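Local atomic coordinates of hydroxyethylphosphonate dioxygenase (PDB entry 6B9R), a protein that probably catalyses the iron-dependent oxidative cleavage of 2-hydroxyethylphosphonate to hydroxymethylphosphonate, a carbon–carbon bond scission that consumes dioxygen. Residues 23-28 / 66-71; 11-16 / 75-80; 247-252 / 287-292. One frame throughout, in Å; residues are numbered along the deposited sequence.

Contact 1 (23-28 / 66-71); sequences AAANDL and QAWPLN
Leu28 lays its CD1 methyl over one face of the Trp68 indole, displaced toward the rim, with CD1 3.5 Å from Trp68 CG. The methyl lies 3.8 Å from the centroid of the five-membered ring and 28° off its normal, a CH-pi contact. The other branch turns to the proline: Leu28 CD2 and Pro69 CG meet tip to tip at 3.9 Å. The far end of the indole reaches Ala25, whose CB is 4.0 Å from Trp68 CH2. Ala24 CB points toward 66-71 and meets Leu70 CD2 at 3.6 Å. Everything that touches across the two segments is apolar. The polar edge of the indole is satisfied elsewhere, NE1 bonding to Asp38 OD2, which would hold the ring against rotation. Pro69 is the centre of an inverse gamma turn, closed by a weak bond from Leu70 N to Trp68 O. Leu28 and Trp68 each come directly after a helix, 10-27 and 58-67, so the contact joins two helix ends. Trp68 also packs on Ala35 and Leu39 of helix 32-39, while Leu28 touches Arg123, on strand 123-129 of the second subunit.

Contact 2 (11-16 / 75-80); sequences AARAAR and LLPIHN
Arg13 and Arg16, one turn apart on helix 10-27, face the irregular segment 75-80, with the CA atoms of Arg16 and Pro77 6.0 Å apart. The Arg13 chain leaves with CG anti to the backbone N (chi1 -173°) and passes over one face of the His79 ring. Its CD makes a CH-pi contact, 3.8 Å from the ring centroid. The guanidinium is tilted 27° to the imidazole and has His79 CE1 over its own centre, so the two flat groups overlap without a hydrogen bond. Arg16 instead works in plane: NH2 gives a nearly straight bond (171°) of 2.8 Å to Ile78 O, lying in both the guanidinium and the carbonyl plane. One water accepts from Arg13 NH1, Arg16 NH2 and Asn80 N, tying both arginines to the loop backbone. A second accepts from Ile78 N and, weakly, from Arg16 NE. Pro77 packs on both arginines, its CB 3.7 Å from Arg16 CB and its CG 3.7 Å from Arg13 CG. The proline also touches Ala17 and Leu20 of the same helix, and Leu76 packs on Ile61 of helix 58-67. From the second subunit, Glu72 OE1 bonds to His79 NE2, and Thr222 packs on Arg16 and Asn80.

Contact 3 (247-252 / 287-292); sequences AARLTT and EALGVS
Arg249 reaches from the end of helix 238-249 to the carbonyls that follow helix 279-288, and its guanidinium supplies every hydrogen bond between the two segments. Leu289 O accepts twice: from Arg249 NE at 2.8 Å, with an N-H...O angle of 125°, and from Arg249 NH2 at 3.0 Å, with an angle of 122°. Both bonds are bent and weak. A third weak bond runs from Arg249 NH2 to Gly290 O at 3.3 Å, this acceptor lying at the edge of the guanidinium. The same NH2 sits 3.3 Å from Val291 CG1. Beside the polar cluster, Leu289 CD2 packs at 4.0 Å on Thr251 CG2. The stronger partner of Arg249 belongs to the second subunit: Pro340 O accepts from NH2, and Thr343 OG1 bonds with NH1. Leu250 and Gly290, both with positive phi, close Schellman motifs at their helix ends; Ala247 O and Ala248 O are met by Arg418 NH1 of the second subunit. Thr252 OG1 caps Glu255 N at the start of helix 253-260. An alanine here removes the guanidinium, and would probably weaken the tie between the two helix ends and to Pro340 and Thr343 of the second subunit. One cation thus joins two helix ends, in a region of the Cro/C1-type helix-turn-helix family, to the partner chain, and the partial negative charge of carbonyls at a helix C-terminus would be expected to suit it, even though each bond within the chain is poorly aligned.

How the contacts relate
Contacts 1 and 2 share helix 10-27, contact 2 near its start and contact 1 at its end, and their centres are 18 Å apart. Along the chain 23-28 and 66-71 fall between 11-16 and 75-80, so the inner pairing lies within the outer one. They meet through Leu75, whose CD2 is 3.7 Å from Ala24 CB, and so form one continuous piece of the N-terminal helical region. Contact 3 comes later in sequence, in the region matching the helix-turn-helix family, its centre about 32 Å from that of contact 1 and about 40 Å from that of contact 2. All three touch the second subunit, so both helical regions take part in the dimer interface.

Contact 1 (23-28 / 66-71)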
loop_
_atom_site.group_PDB
_atom_site.type_symbol
_atom_site.label_atom_id
_atom_site.label_comp_id
_atom_site.label_asym_id
_atom_site.label_seq_id
_atom_site.Cartn_x
_atom_site.Cartn_y
_atom_site.Cartn_z
ATOM N N ALA A 23 -18.385 -1.233 8.473
ATOM C CA ALA A 23 -17.652 -1.958 7.441
ATOM C C ALA A 23 -17.015 -3.225 8.003
ATOM O O ALA A 23 -17.007 -4.269 7.341
ATOM C CB ALA A 23 -16.587 -1.051 6.814
ATOM N N ALA A 24 -16.474 -3.155 9.223
ATOM C CA ALA A 24 -15.843 -4.334 9.811
ATOM C C ALA A 24 -16.869 -5.426 10.053
ATOM O O ALA A 24 -16.609 -6.610 9.798
ATOM C CB ALA A 24 -15.147 -3.975 11.126
ATOM N N ALA A 25 -18.037 -5.043 10.556
ATOM C CA ALA A 25 -19.097 -6.012 10.813
ATOM C C ALA A 25 -19.599 -6.626 9.511
ATOM O O ALA A 25 -19.736 -7.849 9.407
ATOM C CB ALA A 25 -20.227 -5.332 11.574
ATOM N N ASN A 26 -19.868 -5.791 8.502
ATOM C CA ASN A 26 -20.241 -6.299 7.183
ATOM C C ASN A 26 -19.222 -7.305 6.661
ATOM O O ASN A 26 -19.588 -8.349 6.108
ATOM C CB ASN A 26 -20.367 -5.151 6.183
ATOM C CG ASN A 26 -21.658 -4.382 6.317
ATOM O OD1 ASN A 26 -22.583 -4.788 7.025
ATOM N ND2 ASN A 26 -21.736 -3.264 5.612
ATOM N N ASP A 27 -17.926 -6.980 6.787
ATOM C CA ASP A 27 -16.884 -7.840 6.235
ATOM C C ASP A 27 -16.820 -9.190 6.938
ATOM O O ASP A 27 -16.433 -10.187 6.319
ATOM C CB ASP A 27 -15.524 -7.141 6.315
ATOM C CG ASP A 27 -15.394 -6.008 5.321
ATOM O OD1 ASP A 27 -16.311 -5.817 4.500
ATOM O OD2 ASP A 27 -14.364 -5.310 5.364
ATOM N N LEU A 28 -17.206 -9.245 8.210
ATOM C CA LEU A 28 -17.233 -10.480 8.975
ATOM C C LEU A 28 -18.580 -11.181 8.901
ATOM O O LEU A 28 -18.792 -12.164 9.619
ATOM C CB LEU A 28 -16.854 -10.198 10.442
ATOM C CG LEU A 28 -15.330 -10.050 10.619
ATOM C CD1 LEU A 28 -14.959 -9.335 11.925
ATOM C CD2 LEU A 28 -14.672 -11.421 10.590
ATOM N N GLN A 66 -10.465 -8.242 20.358
ATOM C CA GLN A 66 -10.426 -9.517 21.059
ATOM C C GLN A 66 -11.476 -10.475 20.511
ATOM O O GLN A 66 -11.187 -11.659 20.300
ATOM C CB GLN A 66 -10.633 -9.312 22.564
ATOM C CG GLN A 66 -9.454 -8.679 23.280
ATOM N N ALA A 67 -12.700 -9.982 20.273
ATOM C CA ALA A 67 -13.783 -10.850 19.813
ATOM C C ALA A 67 -13.639 -11.246 18.349
ATOM O O ALA A 67 -14.035 -12.351 17.965
ATOM C CB ALA A 67 -15.133 -10.161 20.012
ATOM N N TRP A 68 -13.070 -10.377 17.523
ATOM C CA TRP A 68 -13.010 -10.556 16.085
ATOM C C TRP A 68 -11.558 -10.631 15.636
ATOM O O TRP A 68 -10.662 -10.122 16.322
ATOM C CB TRP A 68 -13.695 -9.392 15.351
ATOM C CG TRP A 68 -15.190 -9.368 15.405
ATOM C CD1 TRP A 68 -16.032 -10.409 15.704
ATOM C CD2 TRP A 68 -16.026 -8.230 15.155
ATOM N NE1 TRP A 68 -17.344 -9.981 15.643
ATOM C CE2 TRP A 68 -17.365 -8.648 15.323
ATOM C CE3 TRP A 68 -15.772 -6.897 14.817
ATOM C CZ2 TRP A 68 -18.447 -7.779 15.148
ATOM C CZ3 TRP A 68 -16.844 -6.035 14.650
ATOM C CH2 TRP A 68 -18.169 -6.485 14.819
ATOM N N PRO A 69 -11.280 -11.258 14.464
ATOM C CA PRO A 69 -9.912 -11.317 13.934
ATOM C C PRO A 69 -9.488 -10.037 13.224
ATOM O O PRO A 69 -9.069 -10.056 12.067
ATOM C CB PRO A 69 -9.976 -12.495 12.957
ATOM C CG PRO A 69 -11.366 -12.448 12.440
ATOM C CD PRO A 69 -12.205 -12.080 13.660
ATOM N N LEU A 70 -9.616 -8.909 13.915
ATOM C CA LEU A 70 -9.112 -7.656 13.375
ATOM C C LEU A 70 -8.326 -6.927 14.458
ATOM O O LEU A 70 -8.254 -7.360 15.618
ATOM C CB LEU A 70 -10.244 -6.782 12.814
ATOM C CG LEU A 70 -11.500 -6.481 13.646
ATOM C CD1 LEU A 70 -11.235 -5.689 14.931
ATOM C CD2 LEU A 70 -12.498 -5.741 12.778
ATOM N N ASN A 71 -7.732 -5.802 14.058
ATOM C CA ASN A 71 -6.882 -4.997 14.911
ATOM C C ASN A 71 -7.566 -3.691 15.277
ATOM O O ASN A 71 -8.408 -3.184 14.532
ATOM C CB ASN A 71 -5.556 -4.706 14.206
ATOM C CG ASN A 71 -4.894 -5.960 13.753
ATOM O OD1 ASN A 71 -4.309 -6.682 14.561
ATOM N ND2 ASN A 71 -5.017 -6.266 12.464
#

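Contact 2 (11-16 / 75-80)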
loop_
_atom_site.group_PDB
_atom_site.type_symbol
_atom_site.label_atom_id
_atom_site.label_comp_id
_atom_site.label_asym_id
_atom_site.label_seq_id
_atom_site.Cartn_x
_atom_site.Cartn_y
_atom_site.Cartn_z
ATOM N N ALA A 11 -16.590 15.709 14.684
ATOM C CA ALA A 11 -17.800 14.983 14.314
ATOM C C ALA A 11 -17.611 14.233 13.000
ATOM O O ALA A 11 -18.160 13.140 12.819
ATOM C CB ALA A 11 -18.984 15.943 14.217
ATOM N N ALA A 12 -16.864 14.817 12.060
ATOM C CA ALA A 12 -16.551 14.107 10.823
ATOM C C ALA A 12 -15.681 12.883 11.095
ATOM O O ALA A 12 -15.880 11.820 10.489
ATOM C CB ALA A 12 -15.853 15.049 9.838
ATOM N N ARG A 13 -14.707 13.014 11.999
ATOM C CA ARG A 13 -13.855 11.873 12.331
ATOM C C ARG A 13 -14.655 10.783 13.026
ATOM O O ARG A 13 -14.450 9.589 12.767
ATOM C CB ARG A 13 -12.681 12.314 13.206
ATOM C CG ARG A 13 -11.655 11.213 13.449
ATOM C CD ARG A 13 -10.329 11.742 13.989
ATOM N NE ARG A 13 -10.425 12.188 15.377
ATOM C CZ ARG A 13 -10.355 13.457 15.768
ATOM N NH1 ARG A 13 -10.177 14.426 14.877
ATOM N NH2 ARG A 13 -10.457 13.759 17.057
ATOM N N ALA A 14 -15.562 11.182 13.919
ATOM C CA ALA A 14 -16.450 10.216 14.555
ATOM C C ALA A 14 -17.279 9.470 13.520
ATOM O O ALA A 14 -17.434 8.248 13.608
ATOM C CB ALA A 14 -17.352 10.919 15.569
ATOM N N ALA A 15 -17.798 10.186 12.517
ATOM C CA ALA A 15 -18.550 9.544 11.445
ATOM C C ALA A 15 -17.687 8.545 10.680
ATOM O O ALA A 15 -18.149 7.453 10.330
ATOM C CB ALA A 15 -19.109 10.600 10.493
ATOM N N ARG A 16 -16.431 8.905 10.401
ATOM C CA ARG A 16 -15.530 7.968 9.744
ATOM C C ARG A 16 -15.327 6.721 10.587
ATOM O O ARG A 16 -15.315 5.606 10.058
ATOM C CB ARG A 16 -14.183 8.642 9.448
ATOM C CG ARG A 16 -14.293 9.794 8.464
ATOM C CD ARG A 16 -12.967 10.111 7.762
ATOM N NE ARG A 16 -11.975 10.722 8.642
ATOM C CZ ARG A 16 -11.988 11.996 9.034
ATOM N NH1 ARG A 16 -12.957 12.817 8.640
ATOM N NH2 ARG A 16 -11.031 12.450 9.835
ATOM N N LEU A 75 -10.145 -0.159 13.091
ATOM C CA LEU A 75 -11.361 0.558 13.439
ATOM C C LEU A 75 -11.117 2.041 13.657
ATOM O O LEU A 75 -12.061 2.771 13.992
ATOM C CB LEU A 75 -12.004 -0.048 14.695
ATOM C CG LEU A 75 -12.568 -1.473 14.560
ATOM C CD1 LEU A 75 -13.028 -1.987 15.920
ATOM C CD2 LEU A 75 -13.719 -1.542 13.558
ATOM N N LEU A 76 -9.872 2.501 13.481
ATOM C CA LEU A 76 -9.527 3.895 13.698
ATOM C C LEU A 76 -9.388 4.624 12.374
ATOM O O LEU A 76 -8.660 4.158 11.481
ATOM C CB LEU A 76 -8.228 4.010 14.481
ATOM C CG LEU A 76 -8.321 3.599 15.952
ATOM C CD1 LEU A 76 -6.942 3.583 16.530
ATOM C CD2 LEU A 76 -9.197 4.567 16.716
ATOM N N PRO A 77 -10.067 5.748 12.210
ATOM C CA PRO A 77 -9.795 6.625 11.071
ATOM C C PRO A 77 -8.514 7.406 11.329
ATOM O O PRO A 77 -7.922 7.340 12.406
ATOM C CB PRO A 77 -11.020 7.546 11.053
ATOM C CG PRO A 77 -11.393 7.650 12.512
ATOM C CD PRO A 77 -11.142 6.272 13.075
ATOM N N ILE A 78 -8.093 8.170 10.330
ATOM C CA ILE A 78 -7.047 9.147 10.537
ATOM C C ILE A 78 -7.693 10.522 10.648
ATOM O O ILE A 78 -8.889 10.693 10.421
ATOM C CB ILE A 78 -5.961 9.096 9.435
ATOM C CG1 ILE A 78 -6.506 9.526 8.073
ATOM C CG2 ILE A 78 -5.317 7.722 9.369
ATOM C CD1 ILE A 78 -5.376 9.948 7.104
ATOM N N HIS A 79 -6.903 11.510 11.039
ATOM C CA HIS A 79 -7.409 12.861 11.197
ATOM C C HIS A 79 -7.331 13.609 9.874
ATOM O O HIS A 79 -6.467 13.346 9.039
ATOM C CB HIS A 79 -6.608 13.623 12.252
ATOM C CG HIS A 79 -6.661 13.007 13.614
ATOM N ND1 HIS A 79 -7.160 13.677 14.710
ATOM C CD2 HIS A 79 -6.263 11.792 14.064
ATOM C CE1 HIS A 79 -7.077 12.898 15.773
ATOM N NE2 HIS A 79 -6.540 11.749 15.409
ATOM N N ASN A 80 -8.257 14.536 9.691
ATOM C CA ASN A 80 -8.189 15.518 8.619
ATOM C C ASN A 80 -7.792 16.828 9.282
ATOM O O ASN A 80 -8.579 17.402 10.044
ATOM C CB ASN A 80 -9.524 15.645 7.885
ATOM C CG ASN A 80 -9.444 16.620 6.700
ATOM O OD1 ASN A 80 -8.722 17.612 6.743
ATOM N ND2 ASN A 80 -10.173 16.323 5.636
HETATM O O HOH W 1 -10.443 14.736 11.785
HETATM O O HOH W 2 -9.916 8.278 7.860
#

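Contact 3 (247-252 / 287-292)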
loop_
_atom_site.group_PDB
_atom_site.type_symbol
_atom_site.label_atom_id
_atom_site.label_comp_id
_atom_site.label_asym_id
_atom_site.label_seq_id
_atom_site.Cartn_x
_atom_site.Cartn_y
_atom_site.Cartn_z
ATOM N N ALA A 247 6.517 -18.799 -8.597
ATOM C CA ALA A 247 6.223 -19.401 -7.300
ATOM C C ALA A 247 4.828 -19.017 -6.811
ATOM O O ALA A 247 4.136 -19.832 -6.189
ATOM C CB ALA A 247 7.285 -18.999 -6.278
ATOM N N ALA A 248 4.394 -17.783 -7.083
ATOM C CA ALA A 248 3.074 -17.347 -6.624
ATOM C C ALA A 248 1.955 -18.103 -7.327
ATOM O O ALA A 248 0.887 -18.304 -6.748
ATOM C CB ALA A 248 2.904 -15.843 -6.848
ATOM N N ARG A 249 2.176 -18.502 -8.580
ATOM C CA ARG A 249 1.236 -19.302 -9.348
ATOM C C ARG A 249 1.428 -20.802 -9.156
ATOM O O ARG A 249 0.571 -21.576 -9.598
ATOM C CB ARG A 249 1.375 -18.980 -10.838
ATOM C CG ARG A 249 0.866 -17.606 -11.217
ATOM C CD ARG A 249 -0.630 -17.461 -10.961
ATOM N NE ARG A 249 -1.061 -16.169 -11.461
ATOM C CZ ARG A 249 -1.150 -15.070 -10.727
ATOM N NH1 ARG A 249 -0.914 -15.113 -9.423
ATOM N NH2 ARG A 249 -1.503 -13.928 -11.306
ATOM N N LEU A 250 2.523 -21.224 -8.513
ATOM C CA LEU A 250 2.837 -22.644 -8.359
ATOM C C LEU A 250 2.919 -23.318 -9.724
ATOM O O LEU A 250 2.487 -24.455 -9.909
ATOM C CB LEU A 250 1.821 -23.346 -7.452
ATOM C CG LEU A 250 2.167 -23.188 -5.967
ATOM C CD1 LEU A 250 1.045 -23.677 -5.068
ATOM C CD2 LEU A 250 3.449 -23.944 -5.669
ATOM N N THR A 251 3.458 -22.594 -10.695
ATOM C CA THR A 251 3.675 -23.172 -12.007
ATOM C C THR A 251 5.102 -23.709 -12.056
ATOM O O THR A 251 5.867 -23.600 -11.095
ATOM C CB THR A 251 3.405 -22.148 -13.111
ATOM O OG1 THR A 251 3.411 -22.808 -14.385
ATOM C CG2 THR A 251 4.473 -21.069 -13.115
ATOM N N THR A 252 5.451 -24.319 -13.180
ATOM C CA THR A 252 6.751 -24.938 -13.383
ATOM C C THR A 252 7.328 -24.394 -14.681
ATOM O O THR A 252 6.619 -23.781 -15.480
ATOM C CB THR A 252 6.635 -26.466 -13.451
ATOM O OG1 THR A 252 5.970 -26.831 -14.666
ATOM C CG2 THR A 252 5.822 -26.988 -12.275
ATOM N N GLU A 287 0.842 -13.125 -19.940
ATOM C CA GLU A 287 -0.468 -13.723 -20.190
ATOM C C GLU A 287 -0.551 -15.114 -19.590
ATOM O O GLU A 287 -1.584 -15.498 -19.027
ATOM C CB GLU A 287 -0.762 -13.791 -21.691
ATOM C CG GLU A 287 -2.208 -14.215 -22.037
ATOM C CD GLU A 287 -2.503 -15.728 -21.903
ATOM O OE1 GLU A 287 -1.572 -16.569 -21.994
ATOM O OE2 GLU A 287 -3.690 -16.080 -21.712
ATOM N N ALA A 288 0.524 -15.893 -19.722
ATOM C CA ALA A 288 0.521 -17.233 -19.168
ATOM C C ALA A 288 0.412 -17.196 -17.655
ATOM O O ALA A 288 -0.164 -18.107 -17.055
ATOM C CB ALA A 288 1.787 -17.972 -19.595
ATOM N N LEU A 289 0.952 -16.152 -17.029
ATOM C CA LEU A 289 0.954 -15.995 -15.578
ATOM C C LEU A 289 -0.222 -15.178 -15.066
ATOM O O LEU A 289 -0.295 -14.900 -13.860
ATOM C CB LEU A 289 2.271 -15.346 -15.132
ATOM C CG LEU A 289 3.505 -16.237 -15.333
ATOM C CD1 LEU A 289 4.815 -15.430 -15.324
ATOM C CD2 LEU A 289 3.547 -17.362 -14.297
ATOM N N GLY A 290 -1.140 -14.784 -15.939
ATOM C CA GLY A 290 -2.300 -14.040 -15.478
ATOM C C GLY A 290 -1.974 -12.684 -14.897
ATOM O O GLY A 290 -2.639 -12.241 -13.956
ATOM N N VAL A 291 -0.952 -12.007 -15.422
ATOM C CA VAL A 291 -0.596 -10.686 -14.935
ATOM C C VAL A 291 -0.350 -9.767 -16.123
ATOM O O VAL A 291 -0.141 -10.207 -17.256
ATOM C CB VAL A 291 0.643 -10.716 -14.013
ATOM C CG1 VAL A 291 0.446 -11.721 -12.873
ATOM C CG2 VAL A 291 1.894 -11.057 -14.826
ATOM N N SER A 292 -0.401 -8.471 -15.851
ATOM C CA SER A 292 0.054 -7.492 -16.824
ATOM C C SER A 292 1.573 -7.523 -16.917
ATOM O O SER A 292 2.268 -7.835 -15.946
ATOM C CB SER A 292 -0.410 -6.087 -16.427
ATOM O OG SER A 292 0.280 -5.090 -17.165
#